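Local coordinates for protein HI1317 (Haemophilus influenzae, PDB 1JOV) that probably interconverts the alpha and beta anomers of D-glucose 6-phosphate, as a member of the glucose-6-phosphate 1-epimerase family, at residues W96-Y101 with L110-F115; L225-H230 with T239-M244. All blocks are in the same frame, centred on the assembly; numbering follows the deposited sequence.

Interaction 1 of 2, residues W96-Y101 with L110-F115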
ATOM      1  N   TRP A  96      -7.674 -12.687   4.381  1.00 15.85           N
ATOM      2  CA  TRP A  96      -8.274 -12.015   5.554  1.00 17.59           C
ATOM      3  C   TRP A  96      -9.820 -12.037   5.455  1.00 20.02           C
ATOM      4  O   TRP A  96     -10.368 -12.208   4.334  1.00 20.58           O
ATOM      5  CB  TRP A  96      -7.782 -10.586   5.586  1.00 16.15           C
ATOM      6  CG  TRP A  96      -6.292 -10.411   5.743  1.00 13.09           C
ATOM      7  CD1 TRP A  96      -5.216 -10.973   4.998  1.00 17.96           C
ATOM      8  CD2 TRP A  96      -5.677  -9.467   6.654  1.00 15.81           C
ATOM      9  NE1 TRP A  96      -4.036 -10.476   5.481  1.00 19.99           N
ATOM     10  CE2 TRP A  96      -4.304  -9.558   6.497  1.00 15.74           C
ATOM     11  CE3 TRP A  96      -6.190  -8.628   7.641  1.00 15.12           C
ATOM     12  CZ2 TRP A  96      -3.405  -8.741   7.173  1.00 15.40           C
ATOM     13  CZ3 TRP A  96      -5.305  -7.808   8.394  1.00 16.38           C
ATOM     14  CH2 TRP A  96      -3.895  -7.919   8.191  1.00 15.95           C
ATOM     15  N   GLN A  97     -10.491 -11.717   6.552  1.00 17.78           N
ATOM     16  CA  GLN A  97     -11.936 -11.628   6.546  1.00 17.47           C
ATOM     17  C   GLN A  97     -12.375 -10.175   6.730  1.00 17.41           C
ATOM     18  O   GLN A  97     -11.746  -9.412   7.420  1.00 21.82           O
ATOM     19  CB  GLN A  97     -12.511 -12.455   7.682  1.00 21.41           C
ATOM     20  CG  GLN A  97     -12.466 -13.991   7.405  1.00 25.85           C
ATOM     21  CD  GLN A  97     -11.057 -14.522   7.430  1.00 21.61           C
ATOM     22  OE1 GLN A  97     -10.620 -15.284   6.493  1.00 24.42           O
ATOM     23  NE2 GLN A  97     -10.300 -14.167   8.460  1.00 19.86           N
ATOM     24  N   LEU A  98     -13.503  -9.811   6.093  1.00 16.12           N
ATOM     25  CA  LEU A  98     -14.110  -8.477   6.291  1.00 15.83           C
ATOM     26  C   LEU A  98     -14.933  -8.616   7.585  1.00 18.56           C
ATOM     27  O   LEU A  98     -15.931  -9.385   7.642  1.00 18.89           O
ATOM     28  CB  LEU A  98     -15.031  -8.183   5.136  1.00 17.47           C
ATOM     29  CG  LEU A  98     -15.837  -6.884   5.286  1.00 18.61           C
ATOM     30  CD1 LEU A  98     -14.974  -5.637   5.135  1.00 19.21           C
ATOM     31  CD2 LEU A  98     -16.949  -6.870   4.203  1.00 23.98           C
ATOM     32  N   SER A  99     -14.483  -7.978   8.664  1.00 16.11           N
ATOM     33  CA  SER A  99     -15.148  -8.155   9.947  1.00 16.79           C
ATOM     34  C   SER A  99     -16.122  -7.032  10.261  1.00 18.75           C
ATOM     35  O   SER A  99     -16.957  -7.130  11.151  1.00 24.03           O
ATOM     36  CB  SER A  99     -14.040  -8.217  10.995  1.00 18.30           C
ATOM     37  OG  SER A  99     -13.171  -7.169  10.836  1.00 21.52           O
ATOM     38  N   HIS A 100     -15.989  -5.943   9.562  1.00 21.29           N
ATOM     39  CA  HIS A 100     -16.917  -4.842   9.742  1.00 21.63           C
ATOM     40  C   HIS A 100     -16.976  -3.872   8.611  1.00 20.73           C
ATOM     41  O   HIS A 100     -15.997  -3.538   7.964  1.00 20.25           O
ATOM     42  CB  HIS A 100     -16.472  -4.135  11.007  1.00 35.52           C
ATOM     43  CG  HIS A 100     -17.044  -2.779  11.195  1.00 27.33           C
ATOM     44  ND1 HIS A 100     -18.338  -2.589  11.616  1.00 30.52           N
ATOM     45  CD2 HIS A 100     -16.486  -1.538  11.100  1.00 39.56           C
ATOM     46  CE1 HIS A 100     -18.564  -1.295  11.767  1.00 46.64           C
ATOM     47  NE2 HIS A 100     -17.445  -0.635  11.495  1.00 31.25           N
ATOM     48  N   TYR A 101     -18.181  -3.411   8.268  1.00 16.09           N
ATOM     49  CA  TYR A 101     -18.294  -2.339   7.258  1.00 18.78           C
ATOM     50  C   TYR A 101     -19.362  -1.331   7.773  1.00 22.94           C
ATOM     51  O   TYR A 101     -20.379  -1.748   8.327  1.00 30.02           O
ATOM     52  CB  TYR A 101     -18.606  -2.908   5.872  1.00 21.24           C
ATOM     53  CG  TYR A 101     -19.819  -3.800   5.774  1.00 16.99           C
ATOM     54  CD1 TYR A 101     -19.767  -5.147   6.034  1.00 21.76           C
ATOM     55  CD2 TYR A 101     -21.047  -3.231   5.411  1.00 26.79           C
ATOM     56  CE1 TYR A 101     -20.951  -5.945   5.887  1.00 25.91           C
ATOM     57  CE2 TYR A 101     -22.176  -3.981   5.271  1.00 25.45           C
ATOM     58  CZ  TYR A 101     -22.145  -5.291   5.472  1.00 23.13           C
ATOM     59  OH  TYR A 101     -23.334  -5.966   5.356  1.00 45.29           O
ATOM     60  N   LEU A 110     -14.089   0.178   6.473  1.00 20.50           N
ATOM     61  CA  LEU A 110     -14.048  -1.292   6.338  1.00 18.52           C
ATOM     62  C   LEU A 110     -12.957  -1.780   7.294  1.00 16.58           C
ATOM     63  O   LEU A 110     -11.900  -1.084   7.419  1.00 19.17           O
ATOM     64  CB  LEU A 110     -13.520  -1.608   4.926  1.00 16.46           C
ATOM     65  CG  LEU A 110     -14.434  -1.067   3.787  1.00 19.49           C
ATOM     66  CD1 LEU A 110     -13.767  -1.618   2.446  1.00 20.36           C
ATOM     67  CD2 LEU A 110     -15.895  -1.452   3.940  1.00 22.88           C
ATOM     68  N   GLU A 111     -13.204  -2.917   7.934  1.00 16.90           N
ATOM     69  CA  GLU A 111     -12.192  -3.521   8.857  1.00 17.51           C
ATOM     70  C   GLU A 111     -11.984  -4.930   8.388  1.00 18.17           C
ATOM     71  O   GLU A 111     -12.935  -5.598   8.029  1.00 18.93           O
ATOM     72  CB  GLU A 111     -12.611  -3.560  10.354  1.00 24.62           C
ATOM     73  CG  GLU A 111     -12.776  -2.097  10.810  1.00 28.25           C
ATOM     74  CD  GLU A 111     -13.112  -1.996  12.300  1.00 39.68           C
ATOM     75  OE1 GLU A 111     -13.075  -3.041  13.005  1.00 32.42           O
ATOM     76  OE2 GLU A 111     -13.425  -0.870  12.762  1.00 34.56           O
ATOM     77  N   PHE A 112     -10.747  -5.351   8.378  1.00 15.95           N
ATOM     78  CA  PHE A 112     -10.330  -6.689   7.973  1.00 16.16           C
ATOM     79  C   PHE A 112      -9.581  -7.317   9.102  1.00 15.08           C
ATOM     80  O   PHE A 112      -8.887  -6.631   9.843  1.00 18.99           O
ATOM     81  CB  PHE A 112      -9.432  -6.571   6.729  1.00 15.53           C
ATOM     82  CG  PHE A 112     -10.174  -5.946   5.584  1.00 15.51           C
ATOM     83  CD1 PHE A 112     -10.946  -6.734   4.764  1.00 16.75           C
ATOM     84  CD2 PHE A 112     -10.119  -4.564   5.357  1.00 15.73           C
ATOM     85  CE1 PHE A 112     -11.619  -6.181   3.712  1.00 15.11           C
ATOM     86  CE2 PHE A 112     -10.809  -4.009   4.287  1.00 17.15           C
ATOM     87  CZ  PHE A 112     -11.555  -4.816   3.471  1.00 16.22           C
ATOM     88  N   GLU A 113      -9.681  -8.638   9.273  1.00 16.01           N
ATOM     89  CA  GLU A 113      -8.874  -9.284  10.317  1.00 14.30           C
ATOM     90  C   GLU A 113      -8.143 -10.533   9.727  1.00 17.06           C
ATOM     91  O   GLU A 113      -8.667 -11.145   8.775  1.00 16.27           O
ATOM     92  CB  GLU A 113      -9.754  -9.739  11.472  1.00 16.70           C
ATOM     93  CG  GLU A 113     -10.330  -8.490  12.229  1.00 15.99           C
ATOM     94  CD  GLU A 113     -11.416  -8.863  13.195  1.00 20.71           C
ATOM     95  OE1 GLU A 113     -12.262  -9.698  12.797  1.00 19.81           O
ATOM     96  OE2 GLU A 113     -11.379  -8.392  14.335  1.00 24.88           O
ATOM     97  N   LEU A 114      -6.976 -10.809  10.303  1.00 15.46           N
ATOM     98  CA  LEU A 114      -6.153 -11.963   9.916  1.00 17.29           C
ATOM     99  C   LEU A 114      -6.069 -12.868  11.143  1.00 19.05           C
ATOM    100  O   LEU A 114      -5.813 -12.382  12.296  1.00 18.02           O
ATOM    101  CB  LEU A 114      -4.720 -11.528   9.564  1.00 15.75           C
ATOM    102  CG  LEU A 114      -3.746 -12.693   9.241  1.00 16.25           C
ATOM    103  CD1 LEU A 114      -4.353 -13.399   8.051  1.00 18.83           C
ATOM    104  CD2 LEU A 114      -2.367 -12.051   8.997  1.00 18.31           C
ATOM    105  N   PHE A 115      -6.354 -14.149  10.955  1.00 16.18           N
ATOM    106  CA  PHE A 115      -6.352 -15.125  12.059  1.00 16.00           C
ATOM    107  C   PHE A 115      -5.336 -16.216  11.865  1.00 21.73           C
ATOM    108  O   PHE A 115      -5.012 -16.614  10.733  1.00 21.23           O
ATOM    109  CB  PHE A 115      -7.731 -15.755  12.219  1.00 20.59           C
ATOM    110  CG  PHE A 115      -8.803 -14.809  12.651  1.00 14.80           C
ATOM    111  CD1 PHE A 115      -9.017 -14.508  14.021  1.00 16.80           C
ATOM    112  CD2 PHE A 115      -9.612 -14.238  11.693  1.00 14.73           C
ATOM    113  CE1 PHE A 115      -9.964 -13.582  14.377  1.00 17.15           C
ATOM    114  CE2 PHE A 115     -10.558 -13.345  12.041  1.00 15.50           C
ATOM    115  CZ  PHE A 115     -10.736 -12.981  13.375  1.00 17.80           C
TER
HETATM  116  O   HOH W   1      -7.642 -14.727   8.391  1.00 22.28           O
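W96 lays one face of its indole against L114: CB of L114 sits 3.6 Å from the centroid of the six-membered ring, almost on the normal, a CH-pi contact, while the leucine's CD1 and CD2 lie by the pyrrole side and CZ2. At the edge, in the ring plane, is the backbone C of F112. The indole NE1 bonds elsewhere, to the carbonyl of A91. F115 meets Q97 at its edge, NE2 of the amide lying 3.3 Å from F115 CD2 and in the ring plane. A water ties the same corner, accepting from Q97 NE2 at 2.7 Å and from F115 N. F112 takes the methyl CD1 of L98 obliquely, 3.7 Å from its CE1.

Between these groups the backbones run antiparallel. Q97 and E113 form a hydrogen-bonded pair, N to O and O to N. The register then slips by one residue, because S99 and H100 both face E111, a classic beta bulge. The carbonyl O of E111 takes S99 N at 2.9 Å, with the donor tilted 33° from the carbonyl plane, plus a weak bond from H100 N. S99 OG, standing between its backbone N and carbonyl carbon (chi1 50°), adds another weak bond to E111 O. E111 N donates to H100 O at 2.9 Å, and its carboxylate, salt-bridged to R109, brings OE2 obliquely to 3.5 Å from H100 CD2, ring and carboxylate planes 62° apart.

The segments belong to the hairpin of strands 97-104 and 107-115, at one edge of the eight-stranded antiparallel sheet, with 97-104 outermost within the chain. Strand 121-129 pairs with 107-115 on its other side; L98 and Y101 touch strand 3-10, and L110 and F112 pack on I35 of strand 31-36.

Interaction 2 of 2, residues L225-H230 with T239-M244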
ATOM      1  N   LEU A 225      11.623   4.403  -0.118  1.00 20.99           N
ATOM      2  CA  LEU A 225      11.266   4.996  -1.404  1.00 27.96           C
ATOM      3  C   LEU A 225      11.808   4.028  -2.406  1.00 31.09           C
ATOM      4  O   LEU A 225      12.990   3.688  -2.327  1.00 29.33           O
ATOM      5  CB  LEU A 225      11.942   6.347  -1.554  1.00 25.02           C
ATOM      6  CG  LEU A 225      11.634   7.110  -2.845  1.00 33.56           C
ATOM      7  CD1 LEU A 225      10.175   7.514  -2.940  1.00 26.82           C
ATOM      8  CD2 LEU A 225      12.549   8.376  -2.838  1.00 25.37           C
ATOM      9  N   TRP A 226      10.954   3.552  -3.341  1.00 24.78           N
ATOM     10  CA  TRP A 226      11.369   2.473  -4.260  1.00 23.75           C
ATOM     11  C   TRP A 226      10.766   2.552  -5.673  1.00 27.42           C
ATOM     12  O   TRP A 226       9.582   2.724  -5.826  1.00 24.20           O
ATOM     13  CB  TRP A 226      10.956   1.112  -3.754  1.00 25.86           C
ATOM     14  CG  TRP A 226      11.274  -0.031  -4.664  1.00 26.25           C
ATOM     15  CD1 TRP A 226      12.519  -0.418  -5.138  1.00 30.85           C
ATOM     16  CD2 TRP A 226      10.321  -0.887  -5.332  1.00 25.89           C
ATOM     17  NE1 TRP A 226      12.395  -1.499  -5.971  1.00 30.05           N
ATOM     18  CE2 TRP A 226      11.056  -1.827  -6.086  1.00 30.86           C
ATOM     19  CE3 TRP A 226       8.910  -1.019  -5.278  1.00 25.55           C
ATOM     20  CZ2 TRP A 226      10.436  -2.798  -6.852  1.00 21.63           C
ATOM     21  CZ3 TRP A 226       8.288  -1.999  -6.046  1.00 28.18           C
ATOM     22  CH2 TRP A 226       9.037  -2.902  -6.792  1.00 22.93           C
ATOM     23  N   ASN A 227      11.616   2.382  -6.708  1.00 31.00           N
ATOM     24  CA  ASN A 227      11.211   2.308  -8.133  1.00 27.84           C
ATOM     25  C   ASN A 227      12.245   1.397  -8.776  1.00 30.54           C
ATOM     26  O   ASN A 227      13.436   1.653  -8.659  1.00 28.21           O
ATOM     27  CB  ASN A 227      11.106   3.704  -8.796  1.00 27.28           C
ATOM     28  CG  ASN A 227      10.561   3.622 -10.256  1.00 30.08           C
ATOM     29  OD1 ASN A 227      11.232   3.029 -11.132  1.00 30.63           O
ATOM     30  ND2 ASN A 227       9.322   4.088 -10.482  1.00 23.43           N
ATOM     31  N   PRO A 228      11.821   0.281  -9.329  1.00 25.16           N
ATOM     32  CA  PRO A 228      12.747  -0.734  -9.808  1.00 27.31           C
ATOM     33  C   PRO A 228      13.452  -0.277 -11.116  1.00 33.79           C
ATOM     34  O   PRO A 228      14.443  -0.890 -11.544  1.00 33.19           O
ATOM     35  CB  PRO A 228      11.827  -1.930 -10.103  1.00 28.06           C
ATOM     36  CG  PRO A 228      10.500  -1.321 -10.425  1.00 29.52           C
ATOM     37  CD  PRO A 228      10.426  -0.096  -9.587  1.00 26.65           C
ATOM     38  N   TRP A 229      12.887   0.720 -11.747  1.00 29.71           N
ATOM     39  CA  TRP A 229      13.468   1.325 -12.943  1.00 42.82           C
ATOM     40  C   TRP A 229      13.650   0.206 -13.994  1.00 25.47           C
ATOM     41  O   TRP A 229      12.666  -0.359 -14.474  1.00 31.68           O
ATOM     42  CB  TRP A 229      14.744   2.119 -12.564  1.00 45.86           C
ATOM     43  CG  TRP A 229      15.258   3.024 -13.649  1.00 44.52           C
ATOM     44  CD1 TRP A 229      16.245   2.716 -14.545  1.00 40.95           C
ATOM     45  CD2 TRP A 229      14.822   4.355 -13.964  1.00 31.87           C
ATOM     46  NE1 TRP A 229      16.455   3.762 -15.408  1.00 38.24           N
ATOM     47  CE2 TRP A 229      15.624   4.798 -15.051  1.00 32.30           C
ATOM     48  CE3 TRP A 229      13.852   5.235 -13.428  1.00 25.85           C
ATOM     49  CZ2 TRP A 229      15.439   6.001 -15.658  1.00 43.85           C
ATOM     50  CZ3 TRP A 229      13.713   6.489 -14.012  1.00 52.40           C
ATOM     51  CH2 TRP A 229      14.502   6.845 -15.128  1.00 27.05           C
ATOM     52  N   HIS A 230      14.897  -0.155 -14.349  1.00 39.05           N
ATOM     53  CA  HIS A 230      15.054  -1.189 -15.399  1.00 41.98           C
ATOM     54  C   HIS A 230      15.142  -2.657 -14.983  1.00 35.13           C
ATOM     55  O   HIS A 230      15.197  -3.543 -15.833  1.00 43.06           O
ATOM     56  CB  HIS A 230      16.221  -0.862 -16.321  1.00 56.06           C
ATOM     57  CG  HIS A 230      15.887   0.175 -17.339  1.00 46.35           C
ATOM     58  ND1 HIS A 230      16.753   0.522 -18.347  1.00 66.83           N
ATOM     59  CD2 HIS A 230      14.754   0.879 -17.548  1.00 40.12           C
ATOM     60  CE1 HIS A 230      16.183   1.435 -19.111  1.00 73.51           C
ATOM     61  NE2 HIS A 230      14.970   1.670 -18.647  1.00 53.02           N
ATOM     62  N   THR A 239       7.532  -2.015 -18.869  1.00 34.11           N
ATOM     63  CA  THR A 239       7.194  -0.590 -18.896  1.00 33.34           C
ATOM     64  C   THR A 239       6.491  -0.084 -17.598  1.00 24.92           C
ATOM     65  O   THR A 239       6.252   1.115 -17.456  1.00 28.06           O
ATOM     66  CB  THR A 239       6.277  -0.365 -20.107  1.00 34.42           C
ATOM     67  OG1 THR A 239       5.900   1.023 -20.168  1.00 45.18           O
ATOM     68  CG2 THR A 239       5.031  -1.238 -19.981  1.00 32.07           C
ATOM     69  N   GLY A 240       6.173  -1.010 -16.708  1.00 30.11           N
ATOM     70  CA  GLY A 240       5.490  -0.697 -15.469  1.00 35.33           C
ATOM     71  C   GLY A 240       6.154   0.377 -14.634  1.00 28.50           C
ATOM     72  O   GLY A 240       5.454   1.176 -14.052  1.00 26.12           O
ATOM     73  N   TYR A 241       7.488   0.406 -14.517  1.00 28.53           N
ATOM     74  CA  TYR A 241       8.091   1.359 -13.583  1.00 28.52           C
ATOM     75  C   TYR A 241       7.759   2.809 -13.905  1.00 23.49           C
ATOM     76  O   TYR A 241       7.880   3.670 -13.032  1.00 27.48           O
ATOM     77  CB  TYR A 241       9.647   1.260 -13.544  1.00 27.78           C
ATOM     78  CG  TYR A 241      10.328   1.969 -14.736  1.00 40.71           C
ATOM     79  CD1 TYR A 241      10.481   1.322 -15.958  1.00 28.80           C
ATOM     80  CD2 TYR A 241      10.835   3.246 -14.655  1.00 36.00           C
ATOM     81  CE1 TYR A 241      11.108   1.907 -17.049  1.00 26.86           C
ATOM     82  CE2 TYR A 241      11.475   3.851 -15.737  1.00 62.33           C
ATOM     83  CZ  TYR A 241      11.607   3.172 -16.935  1.00 47.40           C
ATOM     84  OH  TYR A 241      12.239   3.763 -18.015  1.00 71.36           O
ATOM     85  N   GLN A 242       7.345   3.089 -15.140  1.00 35.91           N
ATOM     86  CA  GLN A 242       7.149   4.467 -15.531  1.00 28.85           C
ATOM     87  C   GLN A 242       5.926   5.083 -14.942  1.00 31.87           C
ATOM     88  O   GLN A 242       5.807   6.317 -14.901  1.00 33.98           O
ATOM     89  CB  GLN A 242       6.992   4.540 -17.071  1.00 32.75           C
ATOM     90  CG  GLN A 242       8.189   4.042 -17.805  1.00 37.90           C
ATOM     91  CD  GLN A 242       8.129   4.389 -19.276  1.00 67.60           C
ATOM     92  OE1 GLN A 242       8.873   5.247 -19.741  1.00 39.08           O
ATOM     93  NE2 GLN A 242       7.259   3.702 -20.021  1.00 41.61           N
ATOM     94  N   LYS A 243       5.009   4.241 -14.442  1.00 30.74           N
ATOM     95  CA  LYS A 243       3.720   4.766 -14.002  1.00 22.54           C
ATOM     96  C   LYS A 243       3.501   4.544 -12.509  1.00 28.87           C
ATOM     97  O   LYS A 243       2.382   4.758 -12.009  1.00 29.85           O
ATOM     98  CB  LYS A 243       2.562   4.121 -14.809  1.00 25.99           C
ATOM     99  CG  LYS A 243       2.609   4.373 -16.332  1.00 31.47           C
ATOM    100  CD  LYS A 243       2.043   5.692 -16.788  1.00 48.33           C
ATOM    101  CE  LYS A 243       1.893   5.661 -18.312  1.00 62.61           C
ATOM    102  NZ  LYS A 243       3.105   5.111 -19.035  1.00 43.54           N
ATOM    103  N   MET A 244       4.563   4.216 -11.788  1.00 26.14           N
ATOM    104  CA  MET A 244       4.417   3.894 -10.349  1.00 26.10           C
ATOM    105  C   MET A 244       5.608   4.443  -9.558  1.00 29.56           C
ATOM    106  O   MET A 244       6.674   4.783 -10.093  1.00 26.61           O
ATOM    107  CB  MET A 244       4.322   2.400 -10.139  1.00 22.92           C
ATOM    108  CG  MET A 244       5.470   1.631 -10.692  1.00 26.89           C
ATOM    109  SD  MET A 244       6.915   1.578  -9.686  1.00 33.55           S
ATOM    110  CE  MET A 244       6.421   0.224  -8.774  1.00 31.90           C
TER
HETATM  111  O   HOH W   2      12.052   2.653 -20.296  1.00 43.47           O
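Y241 packs its ring against W229 and H230, with N227 and P228 beside its CB. One face of the phenol receives the backbone of W229, whose CA stands 4.0 Å from the Y241 ring centroid, 28° off the normal, a CH-pi contact; W229 O comes to 3.1 Å from Y241 CD1. The W229 indole turns back so that Y241 CE2 lies over its face toward the rim, 3.6 Å from W229 CE3, the planes at 50°. H230 completes the aromatic cluster, and an in-plane water lies 2.5 Å from Y241 OH. CG of Q242 backs the other face.

N227 grips the same tyrosine from its backbone side. Its CG is anti to the backbone N (chi1 -175°), and ND2 gives Y241 O a nearly straight bond of 3.0 Å, on a lone pair. OD1 accepts from W229 N at 2.9 Å, so the one amide bridges the 239-244 loop and its own following turn. M244, its chain folded back at its end, meets P228 tip to tip and brings CE to 4.0 Å from W226 CZ3.

Further out, Q242 NE2 bonds T239 OG1, tying the 3-10 turn of 240-242 to the residue before it, and P228 touches T233 and M236. The N227 OD1 to W229 N bond closes an Asx turn where strand 222-227 ends in this aldose 1-epimerase-family fold. W226 borders H150 and E248, the predicted active-site residues.

Interactions 1 and 2 lie on opposite sides of the chain's centre, their own centres 31 Å apart and their nearest atoms about 19 Å apart, so neither touches the other. They follow in series along the chain, both within the aldose 1-epimerase family region, but in different parts of the beta fold: interaction 1 in an edge hairpin of the eight-stranded layer, interaction 2 in the loop joining neighbouring strands 222-227 and 244-251 of the seven-stranded layer. Only interaction 2 comes near the predicted active site, the W226 side chain being about 4 Å from those of H150 and E248. The 96-101/110-115 pairing is structural packing away from it.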